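Local structure of protein yxeP (Bacillus subtilis, 1YSJ) at residues K28-H31 with T32-N36; E51-T54 with T55-I58; G261-W264 with N265-P268; A384-V387 with A388-F392. The protein probably catalyses the deacetylation of N-acetylcysteine to cysteine and acetate, with two divalent metal ions bound in each subunit. The protein carries 1 engineered substitution. One frame throughout, in Å; residues are numbered along the deposited sequence.

Contact 1: K28-H31 with T32-N36; sequences KAFH and TRLIN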
loop_
_atom_site.group_PDB
_atom_site.type_symbol
_atom_site.label_atom_id
_atom_site.label_comp_id
_atom_site.label_asym_id
_atom_site.label_seq_id
_atom_site.Cartn_x
_atom_site.Cartn_y
_atom_site.Cartn_z
ATOM N N LYS A 28 44.268 -4.529 -36.852
ATOM C CA LYS A 28 42.942 -4.145 -37.331
ATOM C C LYS A 28 42.043 -5.365 -37.532
ATOM O O LYS A 28 40.837 -5.296 -37.294
ATOM C CB LYS A 28 43.044 -3.325 -38.617
ATOM C CG LYS A 28 41.816 -2.462 -38.904
ATOM C CD LYS A 28 42.064 -1.494 -40.055
ATOM C CE LYS A 28 42.998 -0.357 -39.654
ATOM N NZ LYS A 28 43.309 0.534 -40.802
ATOM N N ALA A 29 42.640 -6.477 -37.959
ATOM C CA ALA A 29 41.915 -7.730 -38.157
ATOM C C ALA A 29 41.389 -8.301 -36.839
ATOM O O ALA A 29 40.256 -8.785 -36.778
ATOM C CB ALA A 29 42.793 -8.749 -38.870
ATOM N N PHE A 30 42.212 -8.235 -35.794
ATOM C CA PHE A 30 41.826 -8.707 -34.464
ATOM C C PHE A 30 40.782 -7.799 -33.822
ATOM O O PHE A 30 39.873 -8.288 -33.154
ATOM C CB PHE A 30 43.045 -8.853 -33.547
ATOM C CG PHE A 30 42.716 -9.390 -32.177
ATOM C CD1 PHE A 30 42.399 -10.733 -31.998
ATOM C CD2 PHE A 30 42.721 -8.549 -31.064
ATOM C CE1 PHE A 30 42.089 -11.235 -30.730
ATOM C CE2 PHE A 30 42.410 -9.042 -29.789
ATOM C CZ PHE A 30 42.094 -10.388 -29.623
ATOM N N HIS A 31 40.912 -6.490 -34.030
ATOM C CA HIS A 31 39.965 -5.520 -33.474
ATOM C C HIS A 31 38.568 -5.663 -34.087
ATOM O O HIS A 31 37.577 -5.727 -33.358
ATOM C CB HIS A 31 40.492 -4.085 -33.607
ATOM C CG HIS A 31 39.623 -3.054 -32.952
ATOM N ND1 HIS A 31 38.972 -3.275 -31.755
ATOM C CD2 HIS A 31 39.312 -1.786 -33.319
ATOM C CE1 HIS A 31 38.289 -2.194 -31.420
ATOM N NE2 HIS A 31 38.479 -1.276 -32.353
ATOM N N THR A 32 38.506 -5.722 -35.420
ATOM C CA THR A 32 37.259 -5.969 -36.159
ATOM C C THR A 32 36.585 -7.268 -35.701
ATOM O O THR A 32 35.358 -7.343 -35.605
ATOM C CB THR A 32 37.516 -6.008 -37.687
ATOM O OG1 THR A 32 38.025 -4.739 -38.115
ATOM C CG2 THR A 32 36.240 -6.318 -38.464
ATOM N N ARG A 33 37.402 -8.276 -35.407
ATOM C CA ARG A 33 36.928 -9.554 -34.884
ATOM C C ARG A 33 36.284 -9.394 -33.503
ATOM O O ARG A 33 35.326 -10.097 -33.177
ATOM C CB ARG A 33 38.087 -10.551 -34.828
ATOM C CG ARG A 33 37.694 -11.968 -34.456
ATOM C CD ARG A 33 38.911 -12.868 -34.386
ATOM N NE ARG A 33 38.524 -14.262 -34.191
ATOM C CZ ARG A 33 39.364 -15.289 -34.215
ATOM N NH1 ARG A 33 40.659 -15.095 -34.428
ATOM N NH2 ARG A 33 38.903 -16.518 -34.028
ATOM N N LEU A 34 36.813 -8.470 -32.702
ATOM C CA LEU A 34 36.237 -8.151 -31.393
ATOM C C LEU A 34 34.936 -7.362 -31.534
ATOM O O LEU A 34 33.962 -7.629 -30.833
ATOM C CB LEU A 34 37.229 -7.353 -30.540
ATOM C CG LEU A 34 38.526 -8.015 -30.065
ATOM C CD1 LEU A 34 39.352 -7.013 -29.278
ATOM C CD2 LEU A 34 38.225 -9.233 -29.212
ATOM N N ILE A 35 34.942 -6.385 -32.441
ATOM C CA ILE A 35 33.771 -5.566 -32.735
ATOM C C ILE A 35 32.614 -6.439 -33.235
ATOM O O ILE A 35 31.488 -6.330 -32.738
ATOM C CB ILE A 35 34.117 -4.424 -33.738
ATOM C CG1 ILE A 35 34.883 -3.306 -33.022
ATOM C CG2 ILE A 35 32.861 -3.858 -34.397
ATOM C CD1 ILE A 35 35.651 -2.375 -33.947
ATOM N N ASN A 36 32.903 -7.320 -34.191
ATOM C CA ASN A 36 31.887 -8.209 -34.745
ATOM C C ASN A 36 31.253 -9.158 -33.732
ATOM O O ASN A 36 30.061 -9.446 -33.823
ATOM C CB ASN A 36 32.424 -8.969 -35.964
ATOM C CG ASN A 36 32.438 -8.114 -37.225
ATOM O OD1 ASN A 36 33.114 -8.439 -38.202
ATOM N ND2 ASN A 36 31.686 -7.013 -37.206
#

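Contact 2: E51-T54 with T55-I58; sequences EVET and TKKI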
loop_
_atom_site.group_PDB
_atom_site.type_symbol
_atom_site.label_atom_id
_atom_site.label_comp_id
_atom_site.label_asym_id
_atom_site.label_seq_id
_atom_site.Cartn_x
_atom_site.Cartn_y
_atom_site.Cartn_z
ATOM N N GLU A 51 20.382 -17.411 -21.767
ATOM C CA GLU A 51 21.471 -17.118 -22.697
ATOM C C GLU A 51 21.937 -18.374 -23.433
ATOM O O GLU A 51 23.107 -18.749 -23.376
ATOM C CB GLU A 51 22.649 -16.443 -21.975
ATOM C CG GLU A 51 22.268 -15.405 -20.918
ATOM C CD GLU A 51 22.084 -16.001 -19.516
ATOM O OE1 GLU A 51 21.939 -17.234 -19.383
ATOM O OE2 GLU A 51 22.080 -15.228 -18.535
ATOM N N VAL A 52 21.006 -19.011 -24.131
ATOM C CA VAL A 52 21.267 -20.250 -24.863
ATOM C C VAL A 52 22.159 -20.000 -26.081
ATOM O O VAL A 52 23.181 -20.668 -26.262
ATOM C CB VAL A 52 19.933 -20.946 -25.273
ATOM C CG1 VAL A 52 20.189 -22.221 -26.081
ATOM C CG2 VAL A 52 19.098 -21.263 -24.028
ATOM N N GLU A 53 21.775 -19.026 -26.898
ATOM C CA GLU A 53 22.497 -18.710 -28.126
ATOM C C GLU A 53 23.815 -18.005 -27.847
ATOM O O GLU A 53 24.794 -18.214 -28.562
ATOM C CB GLU A 53 21.631 -17.860 -29.064
ATOM C CG GLU A 53 20.434 -18.598 -29.666
ATOM C CD GLU A 53 20.822 -19.893 -30.362
ATOM O OE1 GLU A 53 21.708 -19.861 -31.243
ATOM O OE2 GLU A 53 20.237 -20.944 -30.028
ATOM N N THR A 54 23.826 -17.168 -26.811
ATOM C CA THR A 54 25.031 -16.463 -26.370
ATOM C C THR A 54 26.094 -17.474 -25.920
ATOM O O THR A 54 27.253 -17.389 -26.333
ATOM C CB THR A 54 24.707 -15.464 -25.232
ATOM O OG1 THR A 54 23.597 -14.644 -25.624
ATOM C CG2 THR A 54 25.894 -14.572 -24.917
ATOM N N THR A 55 25.678 -18.436 -25.099
ATOM C CA THR A 55 26.530 -19.536 -24.652
ATOM C C THR A 55 27.071 -20.328 -25.847
ATOM O O THR A 55 28.241 -20.707 -25.878
ATOM C CB THR A 55 25.751 -20.464 -23.702
ATOM O OG1 THR A 55 25.374 -19.728 -22.534
ATOM C CG2 THR A 55 26.576 -21.672 -23.289
ATOM N N LYS A 56 26.207 -20.562 -26.829
ATOM C CA LYS A 56 26.578 -21.271 -28.044
ATOM C C LYS A 56 27.651 -20.509 -28.831
ATOM O O LYS A 56 28.629 -21.103 -29.280
ATOM C CB LYS A 56 25.333 -21.507 -28.899
ATOM C CG LYS A 56 25.507 -22.500 -30.023
ATOM C CD LYS A 56 24.434 -22.310 -31.092
ATOM C CE LYS A 56 23.098 -22.920 -30.675
ATOM N NZ LYS A 56 23.139 -24.409 -30.696
ATOM N N LYS A 57 27.470 -19.196 -28.977
ATOM C CA LYS A 57 28.402 -18.360 -29.732
ATOM C C LYS A 57 29.764 -18.265 -29.055
ATOM O O LYS A 57 30.789 -18.419 -29.713
ATOM C CB LYS A 57 27.820 -16.964 -29.965
ATOM C CG LYS A 57 26.709 -16.926 -31.006
ATOM C CD LYS A 57 25.780 -15.740 -30.798
ATOM C CE LYS A 57 24.646 -15.760 -31.814
ATOM N NZ LYS A 57 23.721 -14.605 -31.642
ATOM N N ILE A 58 29.760 -18.030 -27.740
ATOM C CA ILE A 58 30.987 -17.966 -26.943
ATOM C C ILE A 58 31.803 -19.259 -27.073
ATOM O O ILE A 58 33.006 -19.203 -27.345
ATOM C CB ILE A 58 30.699 -17.632 -25.454
ATOM C CG1 ILE A 58 30.031 -16.259 -25.327
ATOM C CG2 ILE A 58 31.978 -17.657 -24.618
ATOM C CD1 ILE A 58 29.312 -16.069 -24.009
HETATM O O HOH W 1 23.137 -14.090 -28.855
#

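Contact 3: G261-W264 with N265-P268; sequences GTSW and NVIP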
loop_
_atom_site.group_PDB
_atom_site.type_symbol
_atom_site.label_atom_id
_atom_site.label_comp_id
_atom_site.label_asym_id
_atom_site.label_seq_id
_atom_site.Cartn_x
_atom_site.Cartn_y
_atom_site.Cartn_z
ATOM N N GLY A 261 -4.100 -1.069 4.320
ATOM C CA GLY A 261 -5.544 -0.905 4.127
ATOM C C GLY A 261 -6.070 -1.168 2.727
ATOM O O GLY A 261 -5.309 -1.484 1.810
ATOM N N THR A 262 -7.387 -1.034 2.574
ATOM C CA THR A 262 -8.077 -1.301 1.307
ATOM C C THR A 262 -9.201 -0.297 1.029
ATOM O O THR A 262 -9.522 -0.028 -0.132
ATOM C CB THR A 262 -8.688 -2.728 1.266
ATOM O OG1 THR A 262 -9.491 -2.942 2.434
ATOM C CG2 THR A 262 -7.605 -3.799 1.193
ATOM N N SER A 263 -9.799 0.244 2.092
ATOM C CA SER A 263 -10.956 1.138 1.966
ATOM C C SER A 263 -10.863 2.378 2.861
ATOM O O SER A 263 -10.218 2.356 3.912
ATOM C CB SER A 263 -12.257 0.379 2.246
ATOM O OG SER A 263 -12.368 0.046 3.619
ATOM N N TRP A 264 -11.537 3.444 2.434
ATOM C CA TRP A 264 -11.454 4.751 3.083
ATOM C C TRP A 264 -12.126 4.801 4.458
ATOM O O TRP A 264 -11.773 5.629 5.293
ATOM C CB TRP A 264 -12.041 5.830 2.166
ATOM C CG TRP A 264 -13.517 5.690 1.942
ATOM C CD1 TRP A 264 -14.135 4.925 0.996
ATOM C CD2 TRP A 264 -14.561 6.336 2.682
ATOM N NE1 TRP A 264 -15.499 5.053 1.101
ATOM C CE2 TRP A 264 -15.788 5.913 2.127
ATOM C CE3 TRP A 264 -14.578 7.234 3.759
ATOM C CZ2 TRP A 264 -17.023 6.355 2.613
ATOM C CZ3 TRP A 264 -15.807 7.673 4.244
ATOM C CH2 TRP A 264 -17.012 7.232 3.670
ATOM N N ASN A 265 -13.082 3.908 4.684
ATOM C CA ASN A 265 -13.863 3.898 5.920
ATOM C C ASN A 265 -13.363 2.931 6.994
ATOM O O ASN A 265 -13.505 3.202 8.188
ATOM C CB ASN A 265 -15.347 3.641 5.617
ATOM C CG ASN A 265 -15.558 2.635 4.490
ATOM O OD1 ASN A 265 -14.743 1.734 4.278
ATOM N ND2 ASN A 265 -16.660 2.788 3.763
ATOM N N VAL A 266 -12.777 1.813 6.568
ATOM C CA VAL A 266 -12.362 0.750 7.486
ATOM C C VAL A 266 -10.961 0.994 8.044
ATOM O O VAL A 266 -10.026 1.279 7.294
ATOM C CB VAL A 266 -12.448 -0.651 6.806
ATOM C CG1 VAL A 266 -11.829 -1.739 7.681
ATOM C CG2 VAL A 266 -13.899 -0.998 6.473
ATOM N N ILE A 267 -10.831 0.884 9.365
ATOM C CA ILE A 267 -9.537 1.005 10.043
ATOM C C ILE A 267 -8.706 -0.260 9.805
ATOM O O ILE A 267 -9.140 -1.359 10.159
ATOM C CB ILE A 267 -9.703 1.243 11.569
ATOM C CG1 ILE A 267 -10.723 2.356 11.839
ATOM C CG2 ILE A 267 -8.354 1.566 12.219
ATOM C CD1 ILE A 267 -11.480 2.211 13.157
ATOM N N PRO A 268 -7.515 -0.107 9.191
ATOM C CA PRO A 268 -6.641 -1.244 8.881
ATOM C C PRO A 268 -6.000 -1.873 10.119
ATOM O O PRO A 268 -5.652 -1.167 11.069
ATOM C CB PRO A 268 -5.567 -0.627 7.981
ATOM C CG PRO A 268 -5.536 0.810 8.368
ATOM C CD PRO A 268 -6.937 1.173 8.739
HETATM O O HOH W 2 -8.457 0.096 5.466
#

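Contact 4: A384-V387 with A388-F392; sequences ALTV and ASQYF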
loop_
_atom_site.group_PDB
_atom_site.type_symbol
_atom_site.label_atom_id
_atom_site.label_comp_id
_atom_site.label_asym_id
_atom_site.label_seq_id
_atom_site.Cartn_x
_atom_site.Cartn_y
_atom_site.Cartn_z
ATOM N N ALA A 384 37.366 0.738 -26.740
ATOM C CA ALA A 384 37.653 0.153 -25.425
ATOM C C ALA A 384 37.841 -1.368 -25.473
ATOM O O ALA A 384 38.370 -1.959 -24.528
ATOM C CB ALA A 384 36.565 0.523 -24.429
ATOM N N LEU A 385 37.406 -1.989 -26.570
ATOM C CA LEU A 385 37.562 -3.428 -26.778
ATOM C C LEU A 385 39.025 -3.839 -26.881
ATOM O O LEU A 385 39.416 -4.891 -26.380
ATOM C CB LEU A 385 36.799 -3.880 -28.021
ATOM C CG LEU A 385 35.289 -4.080 -27.879
ATOM C CD1 LEU A 385 34.617 -4.070 -29.257
ATOM C CD2 LEU A 385 34.975 -5.370 -27.122
ATOM N N THR A 386 39.825 -3.003 -27.534
ATOM C CA THR A 386 41.273 -3.181 -27.560
ATOM C C THR A 386 41.834 -2.992 -26.147
ATOM O O THR A 386 42.536 -3.864 -25.629
ATOM C CB THR A 386 41.934 -2.204 -28.558
ATOM O OG1 THR A 386 41.374 -2.415 -29.859
ATOM C CG2 THR A 386 43.447 -2.405 -28.623
ATOM N N VAL A 387 41.486 -1.866 -25.525
ATOM C CA VAL A 387 41.953 -1.529 -24.179
ATOM C C VAL A 387 41.734 -2.677 -23.200
ATOM O O VAL A 387 42.681 -3.144 -22.564
ATOM C CB VAL A 387 41.270 -0.242 -23.625
ATOM C CG1 VAL A 387 41.821 0.109 -22.244
ATOM C CG2 VAL A 387 41.461 0.939 -24.589
ATOM N N ALA A 388 40.489 -3.134 -23.104
ATOM C CA ALA A 388 40.086 -4.107 -22.099
ATOM C C ALA A 388 40.679 -5.495 -22.329
ATOM O O ALA A 388 41.091 -6.163 -21.378
ATOM C CB ALA A 388 38.563 -4.177 -22.016
ATOM N N SER A 389 40.714 -5.933 -23.586
ATOM C CA SER A 389 41.253 -7.256 -23.909
ATOM C C SER A 389 42.742 -7.321 -23.581
ATOM O O SER A 389 43.207 -8.288 -22.966
ATOM C CB SER A 389 40.981 -7.635 -25.370
ATOM O OG SER A 389 41.422 -6.628 -26.258
ATOM N N GLN A 390 43.465 -6.268 -23.964
ATOM C CA GLN A 390 44.895 -6.133 -23.689
ATOM C C GLN A 390 45.190 -5.979 -22.197
ATOM O O GLN A 390 46.155 -6.562 -21.689
ATOM C CB GLN A 390 45.483 -4.938 -24.446
ATOM C CG GLN A 390 45.431 -5.035 -25.965
ATOM C CD GLN A 390 46.201 -3.912 -26.657
ATOM O OE1 GLN A 390 46.640 -4.060 -27.800
ATOM N NE2 GLN A 390 46.377 -2.790 -25.963
ATOM N N TYR A 391 44.364 -5.194 -21.508
ATOM C CA TYR A 391 44.549 -4.937 -20.082
ATOM C C TYR A 391 44.528 -6.212 -19.238
ATOM O O TYR A 391 45.416 -6.430 -18.412
ATOM C CB TYR A 391 43.492 -3.957 -19.557
ATOM C CG TYR A 391 43.642 -3.652 -18.086
ATOM C CD1 TYR A 391 44.630 -2.775 -17.636
ATOM C CD2 TYR A 391 42.808 -4.255 -17.139
ATOM C CE1 TYR A 391 44.782 -2.496 -16.279
ATOM C CE2 TYR A 391 42.947 -3.982 -15.781
ATOM C CZ TYR A 391 43.938 -3.101 -15.360
ATOM O OH TYR A 391 44.088 -2.820 -14.022
ATOM N N PHE A 392 43.508 -7.039 -19.449
ATOM C CA PHE A 392 43.334 -8.259 -18.674
ATOM C C PHE A 392 44.318 -9.354 -19.069
ATOM O O PHE A 392 44.649 -10.215 -18.252
ATOM C CB PHE A 392 41.885 -8.747 -18.750
ATOM C CG PHE A 392 40.960 -8.008 -17.832
ATOM C CD1 PHE A 392 40.292 -6.864 -18.264
ATOM C CD2 PHE A 392 40.774 -8.437 -16.523
ATOM C CE1 PHE A 392 39.447 -6.168 -17.408
ATOM C CE2 PHE A 392 39.919 -7.747 -15.653
ATOM C CZ PHE A 392 39.260 -6.615 -16.093
#

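Contact 1: K28-H31 with T32-N36
On the opening turns of helix 28-43, at the surface of the metal-binding domain, H31 meets I35 and F30 meets L34, each pair one helical turn apart. The methyl CD1 of I35 rests over one face of the H31 imidazole, 3.6 Å from the ring centroid and 20° off the normal, a CH-pi contact. It is shifted toward the rim, and the ring atom NE2 of H31 is its nearest neighbour at 3.4 Å. H31 holds CG anti to its own nitrogen (chi1 -175°), which carries the ring out to where the isoleucine can cover it. L34 sets CG over one face of the F30 ring, offset toward the rim, and its CD1 lies 3.7 Å from F30 CE2, an apolar contact. F30 also packs on M136 and L137 of helix 124-139. Threonine suits position 32 because its hydroxyl can turn back on the helix: with OG1 beside the backbone N (chi1 -62°), T32 OG1 donates to K28 O at 3.0 Å. The amide T32 N reaches K28 O at 3.0 Å from the opposite face of the carbonyl plane. R33 stretches away, extended, to a salt bridge with E65. The chemistry thus divides by direction: the threonine hydroxyl finds its acceptor within the helix, the arginine charge is met by a residue beyond it, and the flat faces of H31 and F30 take up aliphatic carbons.

Contact 2: E51-T54 with T55-I58
The amides of T55, K56, K57 and I58 bond back to the carbonyls of E51, V52, E53 and T54, forming the first turns of helix 52-64 with E51 at the N-cap. T55 adds a second bond to E51 O: its OG1 donates at 2.6 Å, nearly in line with the carbonyl (C=O...O angle 163°), while T55 N comes in from above the carbonyl plane. The same OG1 is bonded to G78 N, so a valine here would probably leave that amide without its acceptor and E51 O with one grip fewer. E53 and K56 lie alongside each other, K56 CE 3.4 Å from E53 OE1; the lysine bends near its end (chi3 -78°), and its NZ stays 4.6 Å from E53 OE2, beyond a salt bridge. K57 NZ gives a proton to a water at 2.9 Å, which bonds weakly to T54 OG1, whose stronger partner is E46. I58 lies beside T54, pointing the same way, its CD1 3.8 Å from T54 CG2, two branched residues filling buried ground. The turn touches two elements: T54 and K57 pack on L41 of helix 28-43, T55 and I58 on V79 of strand 79-84.

Contact 3: G261-W264 with N265-P268
N265 lies across the indole of W264, and its side chain can be followed outward over that ring. CB stands above the six-membered ring, 4.0 Å from its centroid and close to the normal, a CH-pi contact. CG comes next, 4.0 Å from W264 CE2. At the tip the amide divides: ND2 stays over the indole, 3.6 Å from W264 CE2 and offset toward the rim, with amide and ring planes 29° apart, while OD1 accepts the hydroxyl proton of S263 OG at 3.0 Å. That bond runs almost straight on from the amide carbonyl (C=O...O angle 167°). The serine can give it because chi1 of 70° sets OG between its own N and carbonyl carbon, where it also touches V266 CB at 3.3 Å. Asparagine suits the place, one half of its amide taking a proton and the other stacking, tilted, over an aromatic. W264 O bonds to T256 OG1 of the second subunit. With W264 replaced by an alanine, the N265 amide would probably lose the surface it stacks on, and Y314 of the second subunit its edge-to-face partner. Nearer the strands, G261 CA packs on P268 CB at 3.9 Å, and glycine suits that place because its backbone takes a positive phi. The whole is the connecting loop of a beta hairpin, joining strands 252-260 and 270-278 in what is probably the dimerisation domain of this M20 peptidase.

Contact 4: A384-V387 with A388-F392
Backbone bonds of the ordinary helical kind link A384 to A388, L385 to S389, T386 to Q390 and V387 to Y391; that from A388 N to A384 O measures 2.8 Å. A second kind of polar contact comes from the S389 hydroxyl, which turns back on the preceding turn. With chi1 at 53°, OG lies within 2.7 Å of L385 O and 3.0 Å of T386 O; it has one proton, and either carbonyl could take it. Serine is apt here, since it is short enough to sit buried against its own helix and to meet its polar need there. This is the C-terminal helix 384-402, laid on the mixed sheet at strand 360-366 and flanked by helices 28-43 and 124-139. A388 faces that strand at M365, where a methyl lets the helix come close, and its side chain is about 10 Å from that of H182, a nickel ligand. Van der Waals contact within the turn is made by T386 and Q390, which lie side by side: the methyl CG2 of T386 is 3.7 Å from the amide carbon CD of Q390. Q390 CG, anti to its carbonyl carbon (chi1 -63°), passes 3.1 Å from T386 O. The Y391 ring leads away from residues 384-387, so that across the turn it is the tyrosine's CB that lies 3.2 Å from V387 O, while its hydroxyl bonds to A328 O.

How the contacts relate
Contacts 1 to 4 follow one another along the chain, and none nests within or crosses another. Each is local, so no long loop is closed; contact 3 alone turns the chain back, at a hairpin tip. Contact 1 opens the first helix and contact 2 the next, 52-64, about 19 Å away between centres. The chain then runs out to contact 3, its centre about 63 Å from that of contact 1, at the subunit interface. It returns to finish in helix 384-402, where contact 4 lies beside contact 1: L34 CD1 is 3.6 Å from L385 O, and H31 ND1 packs 3.2 Å from T386 OG1. Thus the first and last helices of the chain pack together in the metal-binding domain.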